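Putative glutathione S-transferase (Corynebacterium glutamicum, PDB 3M1G) probably acts as a glutathione transferase of the ECM4-like, omega-like group, using glutathione as its thiol substrate. Local coordinates at residues D160-W165 / P174-A179; E243-L248 / W277-D282. All coordinates share one frame; numbering follows the deposited sequence.

Contact 1 of 2, residues D160-W165 / P174-A179; sequences DFNLEW and PNLYPA
Asn162 and Leu163 of helix 154-163 meet Leu176 and Tyr177 of the following loop, with Asn162 and Tyr177 closest in the backbone at 6.8 Å between CA atoms. One turn before Leu163, Asp160 ties the helix to Arg34 through a salt bridge. Next comes Asn162, whose CG stands anti to the carbonyl carbon (chi1 -77°), a setting that swings the amide toward the loop. The side chains of Asn162 and Leu176 cross at about a right angle, bringing Asn162 OD1 3.3 Å from Leu176 CB. Asn162 also rests on Thr79 and Leu83 of helix 71-83. The same oxygen takes a short bond from a water, 2.5 Å from Asn162 OD1. The water also donates to Pro174 O at 2.8 Å and receives Leu176 N at 3.1 Å, so it links the helix to two backbone groups of the loop. In the glutathione transferase fold this helix is the last of the thioredoxin-like domain, and the loop 174-179 belongs to the linker that leads into the all-helical domain. Leu163 follows, sending CD1 in plane to the edge of the Tyr177 ring, 4.0 Å from Tyr177 CD2. The ring reaches that methyl with its CG anti to the backbone N (chi1 -166°), and it also touches Met185 of helix 182-197. Before it, Asn175 OD1 accepts a weak bond from Tyr177 N, in the pattern of an Asx turn.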
loop_
_atom_site.group_PDB
_atom_site.type_symbol
_atom_site.label_atom_id
_atom_site.label_comp_id
_atom_site.label_asym_id
_atom_site.label_seq_id
_atom_site.Cartn_x
_atom_site.Cartn_y
_atom_site.Cartn_z
ATOM N N ASP A 160 1.734 -13.701 32.994
ATOM C CA ASP A 160 1.581 -14.884 33.856
ATOM C C ASP A 160 2.177 -16.155 33.238
ATOM O O ASP A 160 2.765 -16.970 33.960
ATOM C CB ASP A 160 0.129 -15.063 34.278
ATOM C CG ASP A 160 -0.336 -13.960 35.264
ATOM O OD1 ASP A 160 0.521 -13.173 35.785
ATOM O OD2 ASP A 160 -1.555 -13.913 35.571
ATOM N N PHE A 161 2.073 -16.324 31.917
ATOM C CA PHE A 161 2.790 -17.459 31.267
ATOM C C PHE A 161 4.293 -17.428 31.639
ATOM O O PHE A 161 4.890 -18.471 31.906
ATOM C CB PHE A 161 2.677 -17.466 29.732
ATOM C CG PHE A 161 1.384 -17.971 29.164
ATOM C CD1 PHE A 161 0.382 -18.577 29.943
ATOM C CD2 PHE A 161 1.152 -17.816 27.800
ATOM C CE1 PHE A 161 -0.771 -19.033 29.372
ATOM C CE2 PHE A 161 0.024 -18.292 27.217
ATOM C CZ PHE A 161 -0.962 -18.913 27.990
ATOM N N ASN A 162 4.904 -16.247 31.594
ATOM C CA ASN A 162 6.300 -16.059 31.952
ATOM C C ASN A 162 6.622 -16.265 33.425
ATOM O O ASN A 162 7.612 -16.905 33.737
ATOM C CB ASN A 162 6.783 -14.660 31.540
ATOM C CG ASN A 162 7.056 -14.573 30.035
ATOM O OD1 ASN A 162 7.993 -15.225 29.545
ATOM N ND2 ASN A 162 6.213 -13.835 29.294
ATOM N N LEU A 163 5.816 -15.711 34.333
ATOM C CA LEU A 163 6.201 -15.679 35.748
ATOM C C LEU A 163 5.497 -16.754 36.567
ATOM O O LEU A 163 6.088 -17.295 37.463
ATOM C CB LEU A 163 5.911 -14.305 36.361
ATOM C CG LEU A 163 6.558 -13.086 35.688
ATOM C CD1 LEU A 163 6.337 -11.826 36.578
ATOM C CD2 LEU A 163 8.036 -13.350 35.380
ATOM N N GLU A 164 4.243 -17.069 36.274
ATOM C CA GLU A 164 3.487 -18.005 37.144
ATOM C C GLU A 164 3.691 -19.456 36.723
ATOM O O GLU A 164 3.622 -20.366 37.560
ATOM C CB GLU A 164 2.001 -17.693 37.098
ATOM C CG GLU A 164 1.631 -16.291 37.620
ATOM C CD GLU A 164 2.152 -16.009 39.017
ATOM O OE1 GLU A 164 2.138 -16.915 39.915
ATOM O OE2 GLU A 164 2.569 -14.852 39.216
ATOM N N TRP A 165 3.960 -19.665 35.434
ATOM C CA TRP A 165 4.046 -21.020 34.854
ATOM C C TRP A 165 5.467 -21.519 34.735
ATOM O O TRP A 165 5.712 -22.530 34.099
ATOM C CB TRP A 165 3.365 -21.044 33.462
ATOM C CG TRP A 165 1.872 -20.988 33.483
ATOM C CD1 TRP A 165 1.073 -19.866 33.531
ATOM C CD2 TRP A 165 0.975 -22.106 33.439
ATOM N NE1 TRP A 165 -0.248 -20.233 33.530
ATOM C CE2 TRP A 165 -0.335 -21.600 33.466
ATOM C CE3 TRP A 165 1.160 -23.495 33.380
ATOM C CZ2 TRP A 165 -1.453 -22.429 33.448
ATOM C CZ3 TRP A 165 0.060 -24.315 33.357
ATOM C CH2 TRP A 165 -1.238 -23.785 33.399
ATOM N N PRO A 174 13.569 -19.149 27.470
ATOM C CA PRO A 174 14.098 -17.815 27.731
ATOM C C PRO A 174 13.377 -17.103 28.893
ATOM O O PRO A 174 12.218 -17.390 29.189
ATOM C CB PRO A 174 13.815 -17.061 26.411
ATOM C CG PRO A 174 12.684 -17.807 25.780
ATOM C CD PRO A 174 12.953 -19.244 26.149
ATOM N N ASN A 175 14.071 -16.144 29.489
ATOM C CA ASN A 175 13.491 -15.170 30.420
ATOM C C ASN A 175 13.057 -13.938 29.602
ATOM O O ASN A 175 13.873 -13.040 29.277
ATOM C CB ASN A 175 14.547 -14.793 31.499
ATOM C CG ASN A 175 14.005 -13.822 32.539
ATOM O OD1 ASN A 175 12.888 -13.297 32.391
ATOM N ND2 ASN A 175 14.795 -13.556 33.585
ATOM N N LEU A 176 11.776 -13.911 29.245
ATOM C CA LEU A 176 11.228 -12.878 28.351
ATOM C C LEU A 176 10.816 -11.598 29.111
ATOM O O LEU A 176 10.521 -10.572 28.496
ATOM C CB LEU A 176 10.003 -13.426 27.579
ATOM C CG LEU A 176 10.329 -14.612 26.676
ATOM C CD1 LEU A 176 9.063 -15.253 26.102
ATOM C CD2 LEU A 176 11.319 -14.167 25.484
ATOM N N TYR A 177 10.766 -11.672 30.435
ATOM C CA TYR A 177 10.288 -10.548 31.251
ATOM C C TYR A 177 11.181 -10.387 32.488
ATOM O O TYR A 177 10.729 -10.583 33.631
ATOM C CB TYR A 177 8.852 -10.798 31.650
ATOM C CG TYR A 177 8.104 -9.583 32.213
ATOM C CD1 TYR A 177 8.031 -8.387 31.489
ATOM C CD2 TYR A 177 7.444 -9.636 33.434
ATOM C CE1 TYR A 177 7.332 -7.281 31.974
ATOM C CE2 TYR A 177 6.714 -8.508 33.938
ATOM C CZ TYR A 177 6.683 -7.341 33.183
ATOM O OH TYR A 177 6.007 -6.209 33.589
ATOM N N PRO A 178 12.454 -10.082 32.265
ATOM C CA PRO A 178 13.402 -10.085 33.381
ATOM C C PRO A 178 13.225 -8.907 34.342
ATOM O O PRO A 178 12.985 -7.769 33.898
ATOM C CB PRO A 178 14.757 -9.963 32.693
ATOM C CG PRO A 178 14.501 -9.702 31.297
ATOM C CD PRO A 178 13.087 -9.682 31.005
ATOM N N ALA A 179 13.375 -9.202 35.627
ATOM C CA ALA A 179 13.154 -8.259 36.715
ATOM C C ALA A 179 13.783 -6.894 36.474
ATOM O O ALA A 179 13.136 -5.874 36.686
ATOM C CB ALA A 179 13.665 -8.862 38.072
HETATM O O HOH W 1 10.100 -16.168 30.624
#

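Contact 2 of 2, residues E243-L248 / W277-D282; sequences EADIRL and WGYLRD
The phenol of Tyr279, on helix 274-284, spans the space to the first turn of helix 243-253 and ends at Asp245. The turn carries the Thr-x-x-Asp sequence of the N-capping box found in the all-helical domain of glutathione transferases, and Asp245 OD2 accepts from Thr242 N, as in the capping box. The same turn holds a salt bridge between Arg247 and Glu243, directed away from Tyr279. The other oxygen of Asp245 serves the neighbouring helix: Tyr279 OH donates to Asp245 OD1 over 2.6 Å, using the lone pair that points away from OD2. Asp245 OD1 lies in plane at the edge of the ring, whereas the carboxylate itself is turned 56° from it. Leu236 N is a further donor to OD1, so this buried carboxylate is held by three donors, which probably stabilises its negative charge. A chi1 of 167° carries the Tyr279 ring away from its own helix, far enough for the hydroxyl to reach Asp245. Leu248, one turn after Asp245, comes to the ring obliquely from the other side of the hydroxyl, with its CD2 3.6 Å from Tyr279 CE2.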
loop_
_atom_site.group_PDB
_atom_site.type_symbol
_atom_site.label_atom_id
_atom_site.label_comp_id
_atom_site.label_asym_id
_atom_site.label_seq_id
_atom_site.Cartn_x
_atom_site.Cartn_y
_atom_site.Cartn_z
ATOM N N GLU A 243 9.141 -9.669 26.181
ATOM C CA GLU A 243 7.717 -9.420 26.086
ATOM C C GLU A 243 7.339 -8.225 25.197
ATOM O O GLU A 243 6.323 -8.286 24.502
ATOM C CB GLU A 243 7.163 -9.192 27.503
ATOM C CG GLU A 243 5.715 -8.748 27.632
ATOM C CD GLU A 243 4.676 -9.898 27.578
ATOM O OE1 GLU A 243 5.075 -11.077 27.649
ATOM O OE2 GLU A 243 3.452 -9.590 27.504
ATOM N N ALA A 244 8.075 -7.120 25.308
ATOM C CA ALA A 244 7.841 -5.938 24.461
ATOM C C ALA A 244 7.824 -6.237 22.960
ATOM O O ALA A 244 6.961 -5.744 22.224
ATOM C CB ALA A 244 8.888 -4.817 24.798
ATOM N N ASP A 245 8.756 -7.077 22.504
ATOM C CA ASP A 245 8.829 -7.474 21.089
ATOM C C ASP A 245 7.645 -8.370 20.706
ATOM O O ASP A 245 7.067 -8.259 19.609
ATOM C CB ASP A 245 10.164 -8.173 20.825
ATOM C CG ASP A 245 11.350 -7.354 21.247
ATOM O OD1 ASP A 245 11.565 -6.255 20.667
ATOM O OD2 ASP A 245 12.094 -7.817 22.166
ATOM N N ILE A 246 7.207 -9.217 21.644
ATOM C CA ILE A 246 6.078 -10.070 21.416
ATOM C C ILE A 246 4.761 -9.270 21.290
ATOM O O ILE A 246 3.833 -9.720 20.614
ATOM C CB ILE A 246 6.039 -11.116 22.516
ATOM C CG1 ILE A 246 7.274 -12.052 22.312
ATOM C CG2 ILE A 246 4.726 -11.890 22.514
ATOM C CD1 ILE A 246 7.721 -12.735 23.512
ATOM N N ARG A 247 4.689 -8.103 21.933
ATOM C CA ARG A 247 3.558 -7.213 21.802
ATOM C C ARG A 247 3.639 -6.320 20.547
ATOM O O ARG A 247 2.616 -5.929 20.009
ATOM C CB ARG A 247 3.415 -6.342 23.025
ATOM C CG ARG A 247 3.055 -7.170 24.236
ATOM C CD ARG A 247 2.705 -6.311 25.408
ATOM N NE ARG A 247 2.616 -7.101 26.630
ATOM C CZ ARG A 247 2.157 -6.656 27.798
ATOM N NH1 ARG A 247 2.138 -7.478 28.838
ATOM N NH2 ARG A 247 1.727 -5.405 27.947
ATOM N N LEU A 248 4.826 -6.055 20.034
ATOM C CA LEU A 248 4.957 -5.225 18.821
ATOM C C LEU A 248 4.829 -6.065 17.517
ATOM O O LEU A 248 4.130 -5.668 16.588
ATOM C CB LEU A 248 6.254 -4.432 18.850
ATOM C CG LEU A 248 6.599 -3.603 17.605
ATOM C CD1 LEU A 248 5.482 -2.589 17.292
ATOM C CD2 LEU A 248 7.963 -2.928 17.765
ATOM N N TRP A 277 12.183 -2.888 9.431
ATOM C CA TRP A 277 12.123 -4.025 8.500
ATOM C C TRP A 277 13.158 -5.111 8.816
ATOM O O TRP A 277 12.849 -6.296 8.723
ATOM C CB TRP A 277 12.285 -3.544 7.065
ATOM C CG TRP A 277 12.271 -4.570 5.971
ATOM C CD1 TRP A 277 13.122 -4.595 4.935
ATOM C CD2 TRP A 277 11.354 -5.689 5.762
ATOM N NE1 TRP A 277 12.832 -5.639 4.095
ATOM C CE2 TRP A 277 11.764 -6.335 4.575
ATOM C CE3 TRP A 277 10.259 -6.208 6.464
ATOM C CZ2 TRP A 277 11.095 -7.454 4.045
ATOM C CZ3 TRP A 277 9.610 -7.359 5.964
ATOM C CH2 TRP A 277 10.033 -7.957 4.762
ATOM N N GLY A 278 14.378 -4.699 9.150
ATOM C CA GLY A 278 15.406 -5.612 9.665
ATOM C C GLY A 278 14.932 -6.327 10.919
ATOM O O GLY A 278 14.991 -7.554 11.008
ATOM N N TYR A 279 14.408 -5.557 11.869
ATOM C CA TYR A 279 13.827 -6.107 13.118
ATOM C C TYR A 279 12.693 -7.093 12.867
ATOM O O TYR A 279 12.654 -8.181 13.439
ATOM C CB TYR A 279 13.399 -4.919 13.983
ATOM C CG TYR A 279 12.507 -5.175 15.191
ATOM C CD1 TYR A 279 13.042 -5.493 16.408
ATOM C CD2 TYR A 279 11.118 -5.038 15.093
ATOM C CE1 TYR A 279 12.235 -5.670 17.514
ATOM C CE2 TYR A 279 10.298 -5.207 16.196
ATOM C CZ TYR A 279 10.876 -5.523 17.412
ATOM O OH TYR A 279 10.102 -5.689 18.533
ATOM N N LEU A 280 11.755 -6.720 12.007
ATOM C CA LEU A 280 10.649 -7.600 11.667
ATOM C C LEU A 280 11.091 -8.914 11.075
ATOM O O LEU A 280 10.584 -9.983 11.437
ATOM C CB LEU A 280 9.652 -6.890 10.749
ATOM C CG LEU A 280 8.409 -7.688 10.285
ATOM C CD1 LEU A 280 7.623 -8.316 11.445
ATOM C CD2 LEU A 280 7.484 -6.782 9.352
ATOM N N ARG A 281 12.054 -8.873 10.169
ATOM C CA ARG A 281 12.565 -10.102 9.575
ATOM C C ARG A 281 13.283 -10.999 10.607
ATOM O O ARG A 281 13.111 -12.232 10.602
ATOM C CB ARG A 281 13.499 -9.771 8.405
ATOM C CG ARG A 281 12.734 -9.313 7.152
ATOM C CD ARG A 281 13.663 -8.931 6.046
ATOM N NE ARG A 281 14.372 -7.698 6.339
ATOM C CZ ARG A 281 15.368 -7.203 5.603
ATOM N NH1 ARG A 281 15.899 -6.031 5.920
ATOM N NH2 ARG A 281 15.821 -7.866 4.542
ATOM N N ASP A 282 14.096 -10.375 11.454
ATOM C CA ASP A 282 14.877 -11.037 12.537
ATOM C C ASP A 282 13.895 -11.804 13.448
ATOM O O ASP A 282 14.040 -12.987 13.690
ATOM C CB ASP A 282 15.634 -9.907 13.267
ATOM C CG ASP A 282 16.653 -10.382 14.334
ATOM O OD1 ASP A 282 16.896 -11.577 14.506
ATOM O OD2 ASP A 282 17.257 -9.494 14.971
#

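Contact 1 closes along the chain before contact 2 opens, and their centres lie about 18 Å apart. Contact 1 joins the final helix of the thioredoxin-like domain to the linker, while contact 2 joins two helices, 243-253 and 274-284, inside the helical domain. Helix 243-253 connects them: its first residue, Glu243, probably donates its N to Leu176 O at 2.8 Å, and Leu176 CD1 packs on Ile246 CD1 at 3.9 Å. The linker is thus held at the start of the helix whose N-terminal capping box includes Asp245. At this junction, where Asn162 and Leu176 meet Glu243 and Ile246, the thioredoxin-like domain and linker pack against the helical domain.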